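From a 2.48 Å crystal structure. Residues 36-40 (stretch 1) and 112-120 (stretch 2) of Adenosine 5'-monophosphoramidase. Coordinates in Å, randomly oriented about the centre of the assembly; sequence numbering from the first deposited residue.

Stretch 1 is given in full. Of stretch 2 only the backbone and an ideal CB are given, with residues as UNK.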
ATOM      1  N   PRO D  36      -0.036  -0.420  18.087  1.00 34.98           N
ATOM      2  CA  PRO D  36      -0.374  -1.345  17.000  1.00 34.52           C
ATOM      3  C   PRO D  36      -1.855  -1.704  16.977  1.00 40.34           C
ATOM      4  O   PRO D  36      -2.538  -1.708  18.006  1.00 40.64           O
ATOM      5  CB  PRO D  36       0.487  -2.574  17.311  1.00 34.45           C
ATOM      6  CG  PRO D  36       0.634  -2.555  18.804  1.00 27.29           C
ATOM      7  CD  PRO D  36       0.708  -1.090  19.170  1.00 34.59           C
ATOM      8  N   ILE D  37      -2.354  -1.979  15.765  1.00 33.88           N
ATOM      9  CA  ILE D  37      -3.694  -2.522  15.589  1.00 32.52           C
ATOM     10  C   ILE D  37      -3.667  -4.025  15.335  1.00 35.96           C
ATOM     11  O   ILE D  37      -4.728  -4.652  15.230  1.00 36.07           O
ATOM     12  CB  ILE D  37      -4.463  -1.789  14.466  1.00 33.68           C
ATOM     13  CG1 ILE D  37      -4.021  -2.270  13.076  1.00 28.92           C
ATOM     14  CG2 ILE D  37      -4.329  -0.271  14.613  1.00 29.52           C
ATOM     15  CD1 ILE D  37      -4.876  -1.735  11.951  1.00 28.98           C
ATOM     16  N   ALA D  38      -2.478  -4.612  15.228  1.00 36.65           N
ATOM     17  CA  ALA D  38      -2.271  -6.050  15.193  1.00 31.35           C
ATOM     18  C   ALA D  38      -0.900  -6.288  15.785  1.00 33.26           C
ATOM     19  O   ALA D  38      -0.114  -5.356  15.940  1.00 33.69           O
ATOM     20  CB  ALA D  38      -2.351  -6.623  13.773  1.00 36.17           C
ATOM     21  N   GLU D  39      -0.588  -7.556  16.048  1.00 36.88           N
ATOM     22  CA  GLU D  39       0.564  -7.881  16.882  1.00 39.84           C
ATOM     23  C   GLU D  39       1.860  -7.254  16.355  1.00 45.11           C
ATOM     24  O   GLU D  39       2.493  -6.428  17.037  1.00 47.64           O
ATOM     25  CB  GLU D  39       0.709  -9.391  17.023  1.00 36.35           C
ATOM     26  CG  GLU D  39       1.819  -9.739  17.988  1.00 42.41           C
ATOM     27  CD  GLU D  39       1.914 -11.207  18.275  1.00 50.36           C
ATOM     28  OE1 GLU D  39       1.110 -11.985  17.706  1.00 54.83           O
ATOM     29  OE2 GLU D  39       2.794 -11.579  19.080  1.00 55.84           O
ATOM     30  N   ALA D  40       2.285  -7.640  15.160  1.00 36.69           N
ATOM     31  CA  ALA D  40       3.538  -7.107  14.620  1.00 31.81           C
ATOM     32  C   ALA D  40       3.271  -6.071  13.539  1.00 31.27           C
ATOM     33  O   ALA D  40       3.789  -6.158  12.427  1.00 30.97           O
ATOM     34  CB  ALA D  40       4.412  -8.234  14.086  1.00 33.28           C
ATOM     35  N   UNK D 112      -3.142  -9.905   9.517  1.00 31.75           N
ATOM     36  CA  UNK D 112      -4.595 -10.068   9.661  1.00 37.79           C
ATOM     37  C   UNK D 112      -4.879 -11.474  10.178  1.00 37.94           C
ATOM     38  O   UNK D 112      -5.059 -12.403   9.392  1.00 34.44           O
ATOM     39  CB  UNK D 112      -5.317  -9.821   8.335  1.00 37.79           C
ATOM     40  N   UNK D 113      -4.936 -11.624  11.503  1.00 41.36           N
ATOM     41  CA  UNK D 113      -5.086 -12.937  12.123  1.00 44.15           C
ATOM     42  C   UNK D 113      -6.536 -13.306  12.414  1.00 41.48           C
ATOM     43  O   UNK D 113      -6.855 -14.497  12.533  1.00 38.28           O
ATOM     44  CB  UNK D 113      -4.281 -12.986  13.423  1.00 44.15           C
ATOM     45  N   UNK D 114      -7.413 -12.319  12.522  1.00 39.57           N
ATOM     46  CA  UNK D 114      -8.825 -12.535  12.807  1.00 45.54           C
ATOM     47  C   UNK D 114      -9.569 -11.282  12.373  1.00 44.29           C
ATOM     48  O   UNK D 114      -8.987 -10.379  11.766  1.00 47.14           O
ATOM     49  CB  UNK D 114      -9.064 -12.846  14.286  1.00 45.54           C
ATOM     50  N   UNK D 115     -10.847 -11.203  12.713  1.00 47.03           N
ATOM     51  CA  UNK D 115     -11.672 -10.076  12.301  1.00 45.45           C
ATOM     52  C   UNK D 115     -11.626  -8.898  13.260  1.00 47.45           C
ATOM     53  O   UNK D 115     -11.904  -7.769  12.836  1.00 49.76           O
ATOM     54  CB  UNK D 115     -13.122 -10.537  12.140  1.00 45.45           C
ATOM     55  N   UNK D 116     -11.313  -9.125  14.540  1.00 47.97           N
ATOM     56  CA  UNK D 116     -11.359  -8.034  15.509  1.00 43.67           C
ATOM     57  C   UNK D 116     -10.114  -7.161  15.449  1.00 45.11           C
ATOM     58  O   UNK D 116     -10.188  -5.960  15.728  1.00 47.32           O
ATOM     59  CB  UNK D 116     -11.529  -8.594  16.923  1.00 43.67           C
ATOM     60  N   UNK D 117      -8.973  -7.735  15.104  1.00 40.51           N
ATOM     61  CA  UNK D 117      -7.729  -6.997  15.015  1.00 41.33           C
ATOM     62  C   UNK D 117      -7.373  -6.749  13.548  1.00 42.15           C
ATOM     63  O   UNK D 117      -8.098  -7.141  12.623  1.00 35.86           O
ATOM     64  CB  UNK D 117      -6.604  -7.752  15.726  1.00 41.33           C
ATOM     65  N   UNK D 118      -6.231  -6.103  13.344  1.00 38.32           N
ATOM     66  CA  UNK D 118      -5.769  -5.829  12.005  1.00 32.80           C
ATOM     67  C   UNK D 118      -6.623  -4.760  11.350  1.00 32.53           C
ATOM     68  O   UNK D 118      -7.491  -4.135  11.965  1.00 31.23           O
ATOM     69  CB  UNK D 118      -5.774  -7.108  11.165  1.00 32.80           C
ATOM     70  N   UNK D 119      -6.364  -4.564  10.066  1.00 31.37           N
ATOM     71  CA  UNK D 119      -7.100  -3.560   9.313  1.00 32.15           C
ATOM     72  C   UNK D 119      -8.545  -4.004   9.111  1.00 30.10           C
ATOM     73  O   UNK D 119      -8.811  -5.170   8.796  1.00 26.46           O
ATOM     74  CB  UNK D 119      -6.427  -3.298   7.964  1.00 32.15           C
ATOM     75  N   UNK D 120      -9.477  -3.081   9.335  1.00 30.97           N
ATOM     76  CA  UNK D 120     -10.856  -3.272   8.952  1.00 28.29           C
ATOM     77  C   UNK D 120     -11.106  -2.503   7.673  1.00 29.56           C
ATOM     78  O   UNK D 120     -10.895  -1.292   7.615  1.00 32.22           O
ATOM     79  CB  UNK D 120     -11.810  -2.828  10.063  1.00 28.29           C
TER

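Position 112 has its CA-to-CB bond pointing away from stretch 1, and nothing of stretch 1 lies within 5.5 Å of the ideal CB. Stretch 1 sets no preference here, so many side chains would fit. The residue is Lys-112. Its chain runs back along its own stretch, where Lys-112 NZ donates to the backbone O of 117 at 2.9 Å. Lys-112 NZ also donates to the backbone O of 119, at 2.6 Å.

Position 113 points toward stretch 1, yet its ideal CB has open space around it. The nearest feature of note is the carboxylate of Glu-39, well beyond the reach of a short side chain. A long polar chain would suit, and a basic one, lysine or arginine, best. The residue is Lys-113. Its chain extends until NZ lies 3.0 Å from Glu-39 OE1, forming a salt bridge. The hydrogen bond within it is weak.

Positions 114, 115 and 116 have no neighbour in stretch 1 near their ideal CB atoms. Stretch 1 sets no preference among side chains at these three. At 114, the nearby backbone N atoms of 116 and 117 would suit an acceptor such as aspartate, asparagine or serine. The residue is Asp-114. Asp-114 OD1 accepts from the backbone N of 117 at 2.9 Å. Asp-114 OD1 also accepts, weakly, from the backbone N of 116 at 2.8 Å. Glu-115 and Ala-116 make no contact with stretch 1.

Position 117 points sideways, with its ideal CB 3.7 Å from Ile-37 O and 4.7 Å from Ala-38 CA. A sideways chain can lead past this backbone; serine, threonine, alanine or valine would fit, and larger ones are not excluded. The residue is Thr-117, with chi1 in p. Its CB packs against Ile-37 O at 3.7 Å.

Position 118 has phi 71° and psi -172°, a combination that strongly favours glycine; other residues would be strained. An ideal CB would point away and lie 4.3 Å from Ala-38 CB, which is close but no clash. The residue is Gly-118. Its N donates to Ile-37 O at 2.8 Å with an angle of 158°, a well-aligned bond that pins the two backbones together. Its CA rests 3.9 Å from Ala-38 CB.

Position 119 points away, and its ideal CB is 4.6 Å from Ile-37 CD1, so stretch 1 asks little here and an aliphatic residue is a mild preference. The residue is Leu-119, with chi1 t and chi2 p. Its closest contact with stretch 1 is through the backbone, N to Ile-37 CD1 at 3.7 Å.

Position 120 meets nothing of stretch 1 and is unconstrained by it. The residue is Gly-120.

Stretch 2, residues 112-120: KKDEATGLG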
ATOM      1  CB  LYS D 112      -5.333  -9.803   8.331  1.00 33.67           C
ATOM      2  CG  LYS D 112      -6.855  -9.846   8.440  1.00 33.42           C
ATOM      3  CD  LYS D 112      -7.382  -8.584   9.085  1.00 32.36           C
ATOM      4  CE  LYS D 112      -8.892  -8.601   9.221  1.00 31.00           C
ATOM      5  NZ  LYS D 112      -9.387  -7.428   9.999  1.00 28.70           N
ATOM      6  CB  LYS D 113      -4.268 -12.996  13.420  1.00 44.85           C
ATOM      7  CG  LYS D 113      -2.757 -13.035  13.198  1.00 49.88           C
ATOM      8  CD  LYS D 113      -1.995 -13.008  14.521  1.00 60.23           C
ATOM      9  CE  LYS D 113      -1.079 -14.220  14.669  1.00 62.40           C
ATOM     10  NZ  LYS D 113      -0.039 -13.981  15.710  1.00 62.89           N
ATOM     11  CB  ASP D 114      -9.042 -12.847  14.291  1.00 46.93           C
ATOM     12  CG  ASP D 114      -8.456 -11.783  15.194  1.00 48.82           C
ATOM     13  OD1 ASP D 114      -9.035 -10.672  15.258  1.00 49.71           O
ATOM     14  OD2 ASP D 114      -7.394 -12.050  15.811  1.00 52.22           O
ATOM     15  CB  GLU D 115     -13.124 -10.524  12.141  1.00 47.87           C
ATOM     16  CG  GLU D 115     -13.275 -11.773  11.294  1.00 61.48           C
ATOM     17  CD  GLU D 115     -13.964 -11.493   9.972  1.00 68.43           C
ATOM     18  OE1 GLU D 115     -13.742 -12.270   9.009  1.00 72.51           O
ATOM     19  OE2 GLU D 115     -14.721 -10.496   9.907  1.00 63.74           O
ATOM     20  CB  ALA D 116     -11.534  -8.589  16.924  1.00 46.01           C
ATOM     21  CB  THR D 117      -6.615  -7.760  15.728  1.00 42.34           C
ATOM     22  OG1 THR D 117      -6.429  -9.030  15.086  1.00 45.74           O
ATOM     23  CG2 THR D 117      -6.979  -7.980  17.200  1.00 38.81           C
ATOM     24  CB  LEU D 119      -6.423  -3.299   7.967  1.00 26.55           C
ATOM     25  CG  LEU D 119      -7.092  -2.231   7.107  1.00 27.55           C
ATOM     26  CD1 LEU D 119      -7.138  -0.908   7.847  1.00 30.45           C
ATOM     27  CD2 LEU D 119      -6.370  -2.063   5.783  1.00 29.02           C
TER
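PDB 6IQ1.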